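Local coordinates for integral membrane indolylacetylinositol arabinosyltransferase EmbC (Mycolicibacterium smegmatis, PDB 7BVE), which probably polymerises arabinose into the arabinan of the mycobacterial cell wall as a membrane-embedded arabinosyltransferase, at residues T151-G156 against A169-R174; N113-V118 against S127-Q132; L68-P73 against L141-H146; I119-P124 against Y177-Q182; L91-P96 against G106-R111. All blocks are in the same frame, centred on the assembly; numbering follows the deposited sequence.

How the interactions relate
All five contacts lie in the concanavalin-like domain, their centres 10 to 19 Å apart. Interactions 1 and 3 belong to one antiparallel sheet, where strands 171-175, 149-155, 140-145 and 67-71 follow one another. Interactions 5 and 2 belong to the other, built from strands 90-93, 107-112, 115-120 and 123-129 in chain order. Along the sequence, interaction 3 encloses both 5 and 2, and interaction 4 encloses 1 while crossing 2 and 3. Side chains of interaction 3 meet those of interaction 5 across the core, with Phe143 against Leu107, so the sheets pack as a sandwich. Interaction 4 ties the 115-120/123-129 turn to the 177-182 loop at one end.

Interaction 1: T151-G156 against A169-R174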
# COMPACT_ATOMS: atom_id res chain seq x y z
N THR A 151 6.52 37.77 27.84
CA THR A 151 6.58 39.22 28.04
C THR A 151 7.96 39.62 28.54
O THR A 151 8.50 39.01 29.46
CB THR A 151 5.48 39.69 29.00
OG1 THR A 151 5.70 41.06 29.37
CG2 THR A 151 5.36 38.81 30.23
N GLY A 152 8.55 40.63 27.90
CA GLY A 152 9.80 41.21 28.36
C GLY A 152 9.68 42.69 28.59
O GLY A 152 8.80 43.35 28.04
N GLU A 153 10.59 43.23 29.41
CA GLU A 153 10.52 44.65 29.76
C GLU A 153 11.84 45.22 30.26
O GLU A 153 12.37 44.74 31.26
CB GLU A 153 9.46 44.88 30.83
CG GLU A 153 9.34 46.33 31.24
CD GLU A 153 8.27 46.57 32.28
OE1 GLU A 153 7.63 45.59 32.70
OE2 GLU A 153 8.09 47.74 32.68
N PHE A 154 12.35 46.25 29.60
CA PHE A 154 13.48 47.03 30.11
C PHE A 154 12.91 48.06 31.09
O PHE A 154 12.29 49.04 30.68
CB PHE A 154 14.23 47.72 28.98
CG PHE A 154 15.05 46.79 28.12
CD1 PHE A 154 16.33 46.41 28.50
CD2 PHE A 154 14.55 46.32 26.92
CE1 PHE A 154 17.09 45.58 27.71
CE2 PHE A 154 15.31 45.48 26.13
CZ PHE A 154 16.58 45.11 26.53
N VAL A 155 13.13 47.83 32.38
CA VAL A 155 12.51 48.64 33.42
C VAL A 155 13.38 49.87 33.67
O VAL A 155 14.40 49.79 34.35
CB VAL A 155 12.31 47.84 34.71
CG1 VAL A 155 11.61 48.69 35.76
CG2 VAL A 155 11.53 46.58 34.42
N GLY A 156 12.96 51.02 33.15
CA GLY A 156 13.69 52.25 33.38
C GLY A 156 13.75 53.20 32.20
O GLY A 156 13.91 54.40 32.40
N ALA A 169 7.32 53.18 27.92
CA ALA A 169 7.91 52.22 28.87
C ALA A 169 8.04 50.83 28.24
O ALA A 169 7.30 49.90 28.58
CB ALA A 169 7.12 52.17 30.18
N VAL A 170 8.99 50.74 27.30
CA VAL A 170 9.15 49.69 26.29
C VAL A 170 8.99 48.25 26.78
O VAL A 170 9.64 47.81 27.73
CB VAL A 170 10.52 49.88 25.59
CG1 VAL A 170 11.61 50.06 26.59
CG2 VAL A 170 10.84 48.71 24.67
N ARG A 171 8.08 47.52 26.14
CA ARG A 171 7.74 46.16 26.48
C ARG A 171 7.59 45.37 25.19
O ARG A 171 7.86 45.87 24.10
CB ARG A 171 6.45 46.08 27.30
CG ARG A 171 6.52 46.72 28.67
CD ARG A 171 5.22 46.60 29.42
NE ARG A 171 4.97 45.22 29.83
CZ ARG A 171 3.85 44.81 30.41
NH1 ARG A 171 3.70 43.54 30.75
NH2 ARG A 171 2.87 45.68 30.66
N GLY A 172 7.15 44.13 25.33
CA GLY A 172 6.83 43.31 24.18
C GLY A 172 6.14 42.04 24.63
O GLY A 172 6.63 41.37 25.53
N GLU A 173 5.02 41.71 24.02
CA GLU A 173 4.25 40.54 24.40
C GLU A 173 3.91 39.73 23.16
O GLU A 173 3.78 40.27 22.06
CB GLU A 173 2.96 40.93 25.13
CG GLU A 173 3.17 41.56 26.49
CD GLU A 173 3.38 43.05 26.42
OE1 GLU A 173 3.26 43.62 25.32
OE2 GLU A 173 3.67 43.67 27.47
N ARG A 174 3.80 38.42 23.34
CA ARG A 174 3.39 37.52 22.28
C ARG A 174 2.33 36.58 22.84
O ARG A 174 2.61 35.81 23.76
CB ARG A 174 4.58 36.72 21.73
CG ARG A 174 5.64 37.56 21.05
CD ARG A 174 5.12 38.21 19.79
NE ARG A 174 6.18 38.88 19.04
CZ ARG A 174 6.57 40.13 19.25
NH1 ARG A 174 6.00 40.85 20.20
NH2 ARG A 174 7.53 40.65 18.51
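Thr151, Arg171 and Glu153 are at the heart of this antiparallel pairing, their side chains on one face of the sheet. The strand axes run 4.9 Å apart. Thr151 holds OG1 anti to its backbone N (chi1 170°), beside Arg171, whose chain bends at chi3 and brings NH1 in for a weak hydrogen bond to OG1 at 3.5 Å; the hydroxyl meets the guanidinium at its edge. Glu153 stands fully extended and crosses Arg171 obliquely, with its CG 3.8 Å from Arg171 CG. Its OE1 makes a long salt bridge of 3.9 Å to Arg171 NE, with no N-H pointing at it. Glu173 OE2 lies over one face of the same guanidinium, 3.1 Å from Arg171 NE and likewise without a directed N-H. One arginine thus lies between two acids and probably offsets part of their charge. Gly152 N donates to Gly172 O at 3.1 Å, and the return bond from Gly172 N is weak. Farther along, Phe154 CB lies 4.2 Å from Val170 CG1. Strand 171-175 forms the rim of the sheet within this chain; strand 149-155 is bonded on its far side to strand 140-145, while Phe154 reaches Val126 and Ala128 of strand 123-129.

Interaction 2: N113-V118 against S127-Q132; sequences NNDLTV and SAPLEQ
Leu130 lays its methyl CD1 beside the root of Leu116, 4.3 Å from Leu116 CB, next to the hairpin formed by strands 115-120 and 123-129. Both leucines hold CG anti to the backbone N. Asp115 and Pro129 form an antiparallel non-hydrogen-bonded pair whose side chains diverge. The Asp115 carboxylate, with CG anti to its carbonyl carbon (chi1 -70°), brings OD1 to 3.3 Å from Pro129 CA. Two backbone bonds flank this pair. Leu116 N donates to Ala128 O at 3.1 Å, arriving nearly along the C=O axis, while the return bond from Ala128 N to Leu116 O is weak. Just past the proline, Leu130 N gives its hydrogen to Asn114 O at 3.2 Å, again almost on the axis, and Leu130 CB packs over the same oxygen. Pro129 is the N-cap residue of helix 130-133, so the strand bonding passes directly into the first turn of that helix. Leu130 also leans on Arg111, and Leu116 on Leu80. In chemical terms the contact is divided: a few rather bent backbone bonds join the chains and buried leucines supply apolar packing, while Asp115 contributes a polar margin without a cross-strand salt bridge.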
# COMPACT_ATOMS: atom_id res chain seq x y z
N ASN A 113 24.85 42.98 17.10
CA ASN A 113 26.02 43.86 17.01
C ASN A 113 26.05 45.11 17.88
O ASN A 113 27.09 45.43 18.47
CB ASN A 113 26.22 44.25 15.54
CG ASN A 113 24.96 44.85 14.92
OD1 ASN A 113 23.96 45.06 15.60
ND2 ASN A 113 25.02 45.11 13.62
N ASN A 114 24.93 45.82 17.99
CA ASN A 114 24.84 46.96 18.89
C ASN A 114 23.59 46.98 19.76
O ASN A 114 23.43 47.91 20.56
CB ASN A 114 24.92 48.28 18.10
CG ASN A 114 26.31 48.55 17.57
OD1 ASN A 114 27.30 48.36 18.28
ND2 ASN A 114 26.39 49.00 16.33
N ASP A 115 22.70 45.99 19.64
CA ASP A 115 21.46 45.96 20.40
C ASP A 115 21.38 44.69 21.25
O ASP A 115 21.62 43.59 20.75
CB ASP A 115 20.24 46.02 19.48
CG ASP A 115 20.07 47.37 18.83
OD1 ASP A 115 20.50 48.38 19.41
OD2 ASP A 115 19.47 47.42 17.73
N LEU A 116 21.00 44.86 22.51
CA LEU A 116 20.77 43.73 23.40
C LEU A 116 19.32 43.28 23.22
O LEU A 116 18.40 44.00 23.59
CB LEU A 116 21.05 44.12 24.85
CG LEU A 116 20.95 42.99 25.88
CD1 LEU A 116 21.94 41.91 25.55
CD2 LEU A 116 21.20 43.53 27.26
N THR A 117 19.15 42.12 22.58
CA THR A 117 17.79 41.59 22.31
C THR A 117 17.66 40.19 22.91
O THR A 117 18.71 39.59 23.24
CB THR A 117 17.50 41.57 20.80
OG1 THR A 117 18.49 40.76 20.17
CG2 THR A 117 17.51 42.96 20.19
N VAL A 118 16.43 39.72 23.08
CA VAL A 118 16.15 38.36 23.63
C VAL A 118 15.26 37.64 22.62
O VAL A 118 14.06 37.99 22.53
CB VAL A 118 15.50 38.43 25.02
CG1 VAL A 118 15.11 37.05 25.53
CG2 VAL A 118 16.38 39.14 26.03
N SER A 127 13.87 44.87 22.69
CA SER A 127 15.22 45.23 22.28
C SER A 127 15.51 46.65 22.74
O SER A 127 14.59 47.44 22.96
CB SER A 127 15.40 45.12 20.77
OG SER A 127 15.20 43.79 20.32
N ALA A 128 16.80 46.96 22.88
CA ALA A 128 17.24 48.28 23.30
C ALA A 128 18.68 48.53 22.89
O ALA A 128 19.48 47.59 22.85
CB ALA A 128 17.09 48.45 24.81
N PRO A 129 19.05 49.78 22.58
CA PRO A 129 20.46 50.08 22.28
C PRO A 129 21.34 49.92 23.51
O PRO A 129 20.93 50.18 24.64
CB PRO A 129 20.42 51.54 21.81
CG PRO A 129 19.03 51.73 21.32
CD PRO A 129 18.17 50.91 22.23
N LEU A 130 22.59 49.51 23.26
CA LEU A 130 23.43 48.99 24.33
C LEU A 130 24.00 50.11 25.19
O LEU A 130 24.14 49.96 26.41
CB LEU A 130 24.55 48.14 23.74
CG LEU A 130 25.46 47.40 24.70
CD1 LEU A 130 24.68 46.40 25.53
CD2 LEU A 130 26.50 46.70 23.89
N GLU A 131 24.33 51.25 24.58
CA GLU A 131 24.74 52.41 25.37
C GLU A 131 23.57 53.02 26.13
O GLU A 131 23.78 53.78 27.08
CB GLU A 131 25.38 53.47 24.47
CG GLU A 131 24.43 54.18 23.52
CD GLU A 131 24.25 53.46 22.20
OE1 GLU A 131 24.66 52.29 22.09
OE2 GLU A 131 23.67 54.06 21.27
N GLN A 132 22.34 52.70 25.73
CA GLN A 132 21.16 53.10 26.48
C GLN A 132 20.86 52.11 27.60
O GLN A 132 20.28 52.49 28.62
CB GLN A 132 19.99 53.26 25.52
CG GLN A 132 18.75 53.91 26.09
CD GLN A 132 17.68 54.14 25.03
OE1 GLN A 132 17.87 53.79 23.87
NE2 GLN A 132 16.56 54.72 25.43

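Interaction 3: L68-P73 against L141-H146; sequences LTVTVP and LTFTAH
Val70 places CG1 in the crowded position between its backbone N and carbonyl carbon (chi1 61°), while Phe143 holds CG anti to the backbone N (chi1 176°). These torsions bring the methyl against the root of the aromatic side chain, 3.7 Å from Phe143 CB and equally near CD2, the two groups crossing obliquely. Along the same face Leu68, also with CG anti to its N, meets Ala145 through their beta carbons at 4.2 Å. Beyond the regular strand pairing, Val72 CB lies 3.9 Å from Leu141 CB. The opposite face carries Thr69 and Thr144, side by side, with OG1 of the first near CG2 of the second. Strands 67-71 and 140-145 run antiparallel at an angle of 174°. Ala145 N donates to Leu68 O at 3.1 Å, and Phe143 N reaches Val70 O at 3.0 Å, nearly along the C=O axis. The reciprocal bonds, Leu68 N to Ala145 O and Val70 N to Phe143 O, are weak. Phe143 rests on Leu107 and Val70 on Leu92, both of the second sheet, whereas Thr69 and Thr144 remain partly exposed. The pairing is therefore amphipathic: its aliphatic and aromatic face is buried in the core of the concanavalin-like sandwich, its threonine face bears hydroxyls, and backbone bonds, two firm and two weak, join the strands between the two faces.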
# COMPACT_ATOMS: atom_id res chain seq x y z
N LEU A 68 8.46 30.27 34.06
CA LEU A 68 9.83 30.72 33.86
C LEU A 68 9.90 32.21 34.13
O LEU A 68 9.02 32.96 33.72
CB LEU A 68 10.31 30.40 32.44
CG LEU A 68 11.73 30.79 32.04
CD1 LEU A 68 12.74 30.15 32.94
CD2 LEU A 68 11.98 30.36 30.62
N THR A 69 10.93 32.63 34.85
CA THR A 69 11.05 34.03 35.26
C THR A 69 12.52 34.37 35.41
O THR A 69 13.19 33.84 36.31
CB THR A 69 10.30 34.27 36.57
OG1 THR A 69 8.90 34.05 36.38
CG2 THR A 69 10.52 35.67 37.08
N VAL A 70 13.03 35.25 34.57
CA VAL A 70 14.41 35.71 34.66
C VAL A 70 14.41 37.23 34.79
O VAL A 70 13.52 37.91 34.27
CB VAL A 70 15.24 35.21 33.44
CG1 VAL A 70 14.70 35.71 32.15
CG2 VAL A 70 16.70 35.56 33.56
N THR A 71 15.36 37.76 35.57
CA THR A 71 15.40 39.19 35.88
C THR A 71 16.86 39.61 35.96
O THR A 71 17.50 39.41 36.98
CB THR A 71 14.67 39.46 37.19
OG1 THR A 71 13.31 39.03 37.09
CG2 THR A 71 14.68 40.94 37.52
N VAL A 72 17.36 40.22 34.89
CA VAL A 72 18.78 40.58 34.79
C VAL A 72 18.95 42.06 35.12
O VAL A 72 18.19 42.89 34.61
CB VAL A 72 19.32 40.27 33.39
CG1 VAL A 72 20.76 40.66 33.27
CG2 VAL A 72 19.15 38.81 33.08
N PRO A 73 19.93 42.45 35.94
CA PRO A 73 20.19 43.89 36.14
C PRO A 73 20.90 44.55 34.96
O PRO A 73 21.08 43.94 33.91
CB PRO A 73 21.05 43.91 37.41
CG PRO A 73 21.70 42.60 37.44
CD PRO A 73 20.72 41.62 36.85
N LEU A 141 15.75 43.70 33.57
CA LEU A 141 15.41 43.06 32.31
C LEU A 141 14.39 41.96 32.61
O LEU A 141 14.62 40.77 32.40
CB LEU A 141 16.66 42.56 31.59
CG LEU A 141 16.62 41.88 30.22
CD1 LEU A 141 15.75 42.64 29.27
CD2 LEU A 141 18.02 41.75 29.66
N THR A 142 13.29 42.36 33.25
CA THR A 142 12.22 41.45 33.63
C THR A 142 11.67 40.69 32.43
O THR A 142 11.42 41.27 31.37
CB THR A 142 11.11 42.26 34.31
OG1 THR A 142 11.66 43.01 35.39
CG2 THR A 142 10.04 41.35 34.85
N PHE A 143 11.54 39.38 32.59
CA PHE A 143 11.01 38.51 31.55
C PHE A 143 10.18 37.42 32.22
O PHE A 143 10.51 36.99 33.32
CB PHE A 143 12.14 37.91 30.72
CG PHE A 143 11.69 36.93 29.68
CD1 PHE A 143 11.18 37.36 28.48
CD2 PHE A 143 11.76 35.57 29.92
CE1 PHE A 143 10.76 36.46 27.53
CE2 PHE A 143 11.32 34.68 28.99
CZ PHE A 143 10.83 35.12 27.79
N THR A 144 9.11 37.00 31.55
CA THR A 144 8.19 36.01 32.10
C THR A 144 7.64 35.18 30.95
O THR A 144 7.35 35.72 29.88
CB THR A 144 7.05 36.68 32.88
OG1 THR A 144 7.60 37.59 33.84
CG2 THR A 144 6.24 35.67 33.63
N ALA A 145 7.50 33.87 31.16
CA ALA A 145 6.93 33.00 30.14
C ALA A 145 5.88 32.09 30.76
O ALA A 145 6.09 31.55 31.85
CB ALA A 145 8.00 32.15 29.46
N HIS A 146 4.76 31.93 30.07
CA HIS A 146 3.68 31.05 30.49
C HIS A 146 3.10 30.36 29.27
O HIS A 146 3.57 30.55 28.15
CB HIS A 146 2.57 31.81 31.22
CG HIS A 146 3.00 32.43 32.50
ND1 HIS A 146 3.28 31.69 33.63
CD2 HIS A 146 3.15 33.73 32.86
CE1 HIS A 146 3.61 32.50 34.61
NE2 HIS A 146 3.54 33.74 34.18

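Interaction 4: I119-P124 against Y177-Q182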
# COMPACT_ATOMS: atom_id res chain seq x y z
N ILE A 119 15.82 36.69 21.87
CA ILE A 119 15.02 35.95 20.85
C ILE A 119 14.37 34.75 21.53
O ILE A 119 15.10 33.87 22.03
CB ILE A 119 15.91 35.52 19.66
CG1 ILE A 119 16.43 36.72 18.88
CG2 ILE A 119 15.17 34.54 18.77
CD1 ILE A 119 17.50 36.38 17.87
N VAL A 120 13.03 34.73 21.56
CA VAL A 120 12.28 33.60 22.18
C VAL A 120 11.49 32.90 21.07
O VAL A 120 10.68 33.58 20.40
CB VAL A 120 11.34 34.10 23.30
CG1 VAL A 120 10.49 32.98 23.86
CG2 VAL A 120 12.11 34.80 24.41
N ARG A 121 11.71 31.60 20.90
CA ARG A 121 11.02 30.80 19.85
C ARG A 121 11.12 31.52 18.50
O ARG A 121 10.05 31.75 17.89
CB ARG A 121 9.56 30.57 20.24
CG ARG A 121 8.80 29.66 19.28
CD ARG A 121 9.37 28.26 19.25
NE ARG A 121 9.33 27.62 20.56
CZ ARG A 121 9.76 26.39 20.81
NH1 ARG A 121 10.26 25.65 19.84
NH2 ARG A 121 9.68 25.90 22.04
N ASN A 122 12.33 31.89 18.08
CA ASN A 122 12.54 32.54 16.74
C ASN A 122 11.84 33.88 16.54
O ASN A 122 11.79 34.32 15.40
CB ASN A 122 12.25 31.64 15.55
CG ASN A 122 13.41 31.59 14.59
OD1 ASN A 122 14.26 32.47 14.60
ND2 ASN A 122 13.48 30.54 13.81
N THR A 123 11.30 34.52 17.56
CA THR A 123 10.62 35.79 17.28
C THR A 123 11.09 36.82 18.28
O THR A 123 10.82 36.59 19.39
CB THR A 123 9.14 35.60 17.59
OG1 THR A 123 8.95 35.46 18.99
CG2 THR A 123 8.51 34.41 16.91
N PRO A 124 11.55 38.03 17.97
CA PRO A 124 12.04 38.92 19.00
C PRO A 124 10.95 39.38 19.97
O PRO A 124 9.87 39.47 19.58
CB PRO A 124 12.61 40.11 18.24
CG PRO A 124 12.77 39.57 16.86
CD PRO A 124 11.59 38.65 16.67
N TYR A 177 -0.47 31.86 21.13
CA TYR A 177 0.32 30.70 20.76
C TYR A 177 1.20 30.37 21.95
O TYR A 177 1.45 31.22 22.81
CB TYR A 177 1.15 30.98 19.50
CG TYR A 177 1.96 29.81 18.98
CD1 TYR A 177 1.34 28.73 18.39
CD2 TYR A 177 3.34 29.83 19.03
CE1 TYR A 177 2.07 27.67 17.90
CE2 TYR A 177 4.08 28.78 18.54
CZ TYR A 177 3.44 27.70 17.97
OH TYR A 177 4.18 26.65 17.48
N ASP A 178 1.65 29.11 22.01
CA ASP A 178 2.44 28.63 23.14
C ASP A 178 3.91 28.87 22.82
O ASP A 178 4.55 28.10 22.12
CB ASP A 178 2.12 27.16 23.41
CG ASP A 178 2.50 26.72 24.80
OD1 ASP A 178 3.13 27.51 25.52
OD2 ASP A 178 2.12 25.61 25.19
N PHE A 179 4.44 29.98 23.33
CA PHE A 179 5.82 30.40 23.07
C PHE A 179 6.75 30.03 24.21
O PHE A 179 7.66 30.80 24.52
CB PHE A 179 5.91 31.90 22.84
CG PHE A 179 5.30 32.37 21.56
CD1 PHE A 179 5.96 32.19 20.36
CD2 PHE A 179 4.09 33.04 21.56
CE1 PHE A 179 5.41 32.64 19.19
CE2 PHE A 179 3.53 33.49 20.40
CZ PHE A 179 4.19 33.28 19.21
N ARG A 180 6.54 28.90 24.85
CA ARG A 180 7.46 28.53 25.92
C ARG A 180 8.76 28.00 25.32
O ARG A 180 8.72 27.22 24.36
CB ARG A 180 6.83 27.51 26.85
CG ARG A 180 5.83 28.12 27.79
CD ARG A 180 5.27 27.12 28.77
NE ARG A 180 4.32 26.21 28.15
CZ ARG A 180 3.76 25.20 28.79
NH1 ARG A 180 2.90 24.42 28.17
NH2 ARG A 180 4.06 24.97 30.05
N PRO A 181 9.91 28.41 25.84
CA PRO A 181 11.18 27.94 25.29
C PRO A 181 11.57 26.58 25.83
O PRO A 181 11.22 26.20 26.94
CB PRO A 181 12.16 29.02 25.74
CG PRO A 181 11.58 29.54 26.98
CD PRO A 181 10.11 29.50 26.80
N GLN A 182 12.33 25.85 25.02
CA GLN A 182 12.88 24.57 25.45
C GLN A 182 14.15 24.78 26.26
O GLN A 182 15.00 25.60 25.90
CB GLN A 182 13.15 23.68 24.24
CG GLN A 182 13.76 22.35 24.58
CD GLN A 182 13.84 21.40 23.41
OE1 GLN A 182 13.37 21.70 22.33
NE2 GLN A 182 14.44 20.25 23.63
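The Phe179 ring has Tyr177 on one face, where CD2 of the tyrosine lies 3.4 Å above the plane and toward the rim, and Arg121 at its edge. It is CB of Arg121 that meets this edge in plane, 3.9 Å from Phe179 CD1, while the guanidinium is turned 40° from the ring and makes no stack with it. The guanidinium has its own edge partner: NH2 donates to Arg180 O at 2.8 Å with an almost straight N-H of 169°, the oxygen lying in the guanidinium plane. Bends at chi2 and chi3 carry the arginine round to that carbonyl. Thr123 CG2 approaches the phenyl ring at 4.2 Å from Phe179 CE1, and Val120 CG1 touches Phe179 O. Arg121 occupies a type I' turn from Val120 to Thr123, in which Val120 O accepts from both Thr123 N and Thr123 OG1. On the loop side, Arg180 leaves the backbone away from the turn and grips Asp178 side-on, NE to OD1 and NH1 to OD2; its strongest partner is Ala65 O, bonded to NH2, and NH1 also bonds Pro1070 O. The contact thus couples a charged donor to a neutral backbone carbonyl: Arg121 fastens the hairpin turn to loop 177-182 through that acceptor, with NH1 weakly bonded to Asp104 O, its aliphatic part packs on an aromatic edge, and Asp178 probably compensates much of the Arg180 charge.

Interaction 5: L91-P96 against G106-R111; sequences LLSTVP and GLLIER
Leu92 and Ile109 form the apolar centre, lying side by side and pointing the same way. Ile109 CD1 comes to 3.9 Å from Leu92 CB, with CG1 held anti to the carbonyl carbon (chi1 -52°) so that the ethyl branch reaches along the leucine. At one end of this patch the Leu92 methyl CD2 meets CD2 of Leu107 at 4.3 Å; at the other, Leu91 CD2 approaches the second branch of the isoleucine, CG2. On the opposite face Ser93 pairs with Leu108, a non-hydrogen-bonded antiparallel couple, and the leucine tip CD2 packs against the serine side chain. Further out the backbone takes over. Ile109 N donates to Leu92 O at 3.1 Å, in the carbonyl plane, and Thr94 N makes a weak bond to Leu107 O. The polar edge is reached at Thr94, whose OG1 sits between its own N and carbonyl carbon (chi1 64°). From there OG1 accepts from Leu107 N at 3.2 Å, continuing the ladder with a side chain in place of a carbonyl. The same hydroxyl is bonded to Gln182 O, its strongest partner, so it links strand 107-112 to the loop beyond. Beside it Val95 CG1 lies close to the bare CA of Gly106, at 4.2 Å. Ile109 also packs on Leu141 of the seven-stranded sheet: this is the layered core of a concanavalin-like beta sandwich, with strand 90-93 as an outer strand of its four-stranded antiparallel meander.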
# COMPACT_ATOMS: atom_id res chain seq x y z
N LEU A 91 24.41 36.62 26.94
CA LEU A 91 24.37 36.91 28.36
C LEU A 91 23.72 35.78 29.14
O LEU A 91 24.13 35.51 30.28
CB LEU A 91 23.59 38.20 28.60
CG LEU A 91 23.40 38.74 30.02
CD1 LEU A 91 24.71 39.15 30.60
CD2 LEU A 91 22.45 39.90 30.01
N LEU A 92 22.75 35.11 28.54
CA LEU A 92 21.99 34.05 29.16
C LEU A 92 21.29 33.28 28.05
O LEU A 92 21.01 33.84 26.99
CB LEU A 92 20.98 34.62 30.16
CG LEU A 92 20.24 33.76 31.16
CD1 LEU A 92 20.06 34.61 32.38
CD2 LEU A 92 18.90 33.33 30.63
N SER A 93 21.03 32.01 28.29
CA SER A 93 20.45 31.14 27.29
C SER A 93 19.84 29.94 27.98
O SER A 93 20.14 29.67 29.14
CB SER A 93 21.49 30.69 26.27
OG SER A 93 20.93 29.80 25.33
N THR A 94 18.97 29.24 27.28
CA THR A 94 18.52 27.92 27.71
C THR A 94 18.95 26.83 26.75
O THR A 94 18.63 25.66 26.97
CB THR A 94 17.00 27.88 27.90
OG1 THR A 94 16.34 28.10 26.65
CG2 THR A 94 16.55 28.92 28.89
N VAL A 95 19.66 27.18 25.68
CA VAL A 95 20.25 26.23 24.74
C VAL A 95 21.66 26.68 24.40
O VAL A 95 21.99 27.87 24.54
CB VAL A 95 19.41 26.14 23.44
CG1 VAL A 95 18.10 25.43 23.68
CG2 VAL A 95 19.13 27.51 22.93
N PRO A 96 22.53 25.75 24.01
CA PRO A 96 23.88 26.17 23.59
C PRO A 96 23.80 26.85 22.23
O PRO A 96 23.19 26.32 21.30
CB PRO A 96 24.65 24.85 23.51
CG PRO A 96 23.88 23.91 24.29
CD PRO A 96 22.46 24.28 24.10
N GLY A 106 14.67 27.71 21.57
CA GLY A 106 14.91 28.13 22.94
C GLY A 106 14.96 29.62 23.14
O GLY A 106 14.36 30.38 22.38
N LEU A 107 15.66 30.06 24.18
CA LEU A 107 15.72 31.45 24.57
C LEU A 107 17.15 31.95 24.50
O LEU A 107 18.09 31.20 24.77
CB LEU A 107 15.18 31.63 25.98
CG LEU A 107 14.87 32.98 26.61
CD1 LEU A 107 13.80 32.67 27.55
CD2 LEU A 107 16.02 33.56 27.38
N LEU A 108 17.31 33.23 24.17
CA LEU A 108 18.62 33.87 24.08
C LEU A 108 18.49 35.33 24.44
O LEU A 108 17.53 35.99 24.05
CB LEU A 108 19.21 33.74 22.67
CG LEU A 108 19.71 32.40 22.15
CD1 LEU A 108 19.98 32.48 20.68
CD2 LEU A 108 20.98 32.02 22.85
N ILE A 109 19.45 35.84 25.20
CA ILE A 109 19.57 37.27 25.48
C ILE A 109 20.89 37.67 24.84
O ILE A 109 21.69 38.44 25.39
CB ILE A 109 19.47 37.57 26.99
CG1 ILE A 109 18.22 36.90 27.56
CG2 ILE A 109 19.23 39.04 27.27
CD1 ILE A 109 18.11 36.98 29.04
N GLU A 110 21.16 37.06 23.68
CA GLU A 110 22.33 37.30 22.84
C GLU A 110 22.44 38.77 22.46
O GLU A 110 21.44 39.47 22.37
CB GLU A 110 22.22 36.42 21.59
CG GLU A 110 23.45 36.37 20.69
CD GLU A 110 23.27 35.46 19.50
OE1 GLU A 110 22.18 34.88 19.35
OE2 GLU A 110 24.23 35.31 18.71
N ARG A 111 23.66 39.25 22.27
CA ARG A 111 23.90 40.61 21.81
C ARG A 111 24.14 40.60 20.31
O ARG A 111 25.23 40.25 19.85
CB ARG A 111 25.09 41.23 22.53
CG ARG A 111 25.37 42.64 22.10
CD ARG A 111 26.58 43.17 22.80
NE ARG A 111 27.75 42.36 22.52
CZ ARG A 111 28.52 42.48 21.45
NH1 ARG A 111 28.24 43.40 20.53
NH2 ARG A 111 29.56 41.68 21.29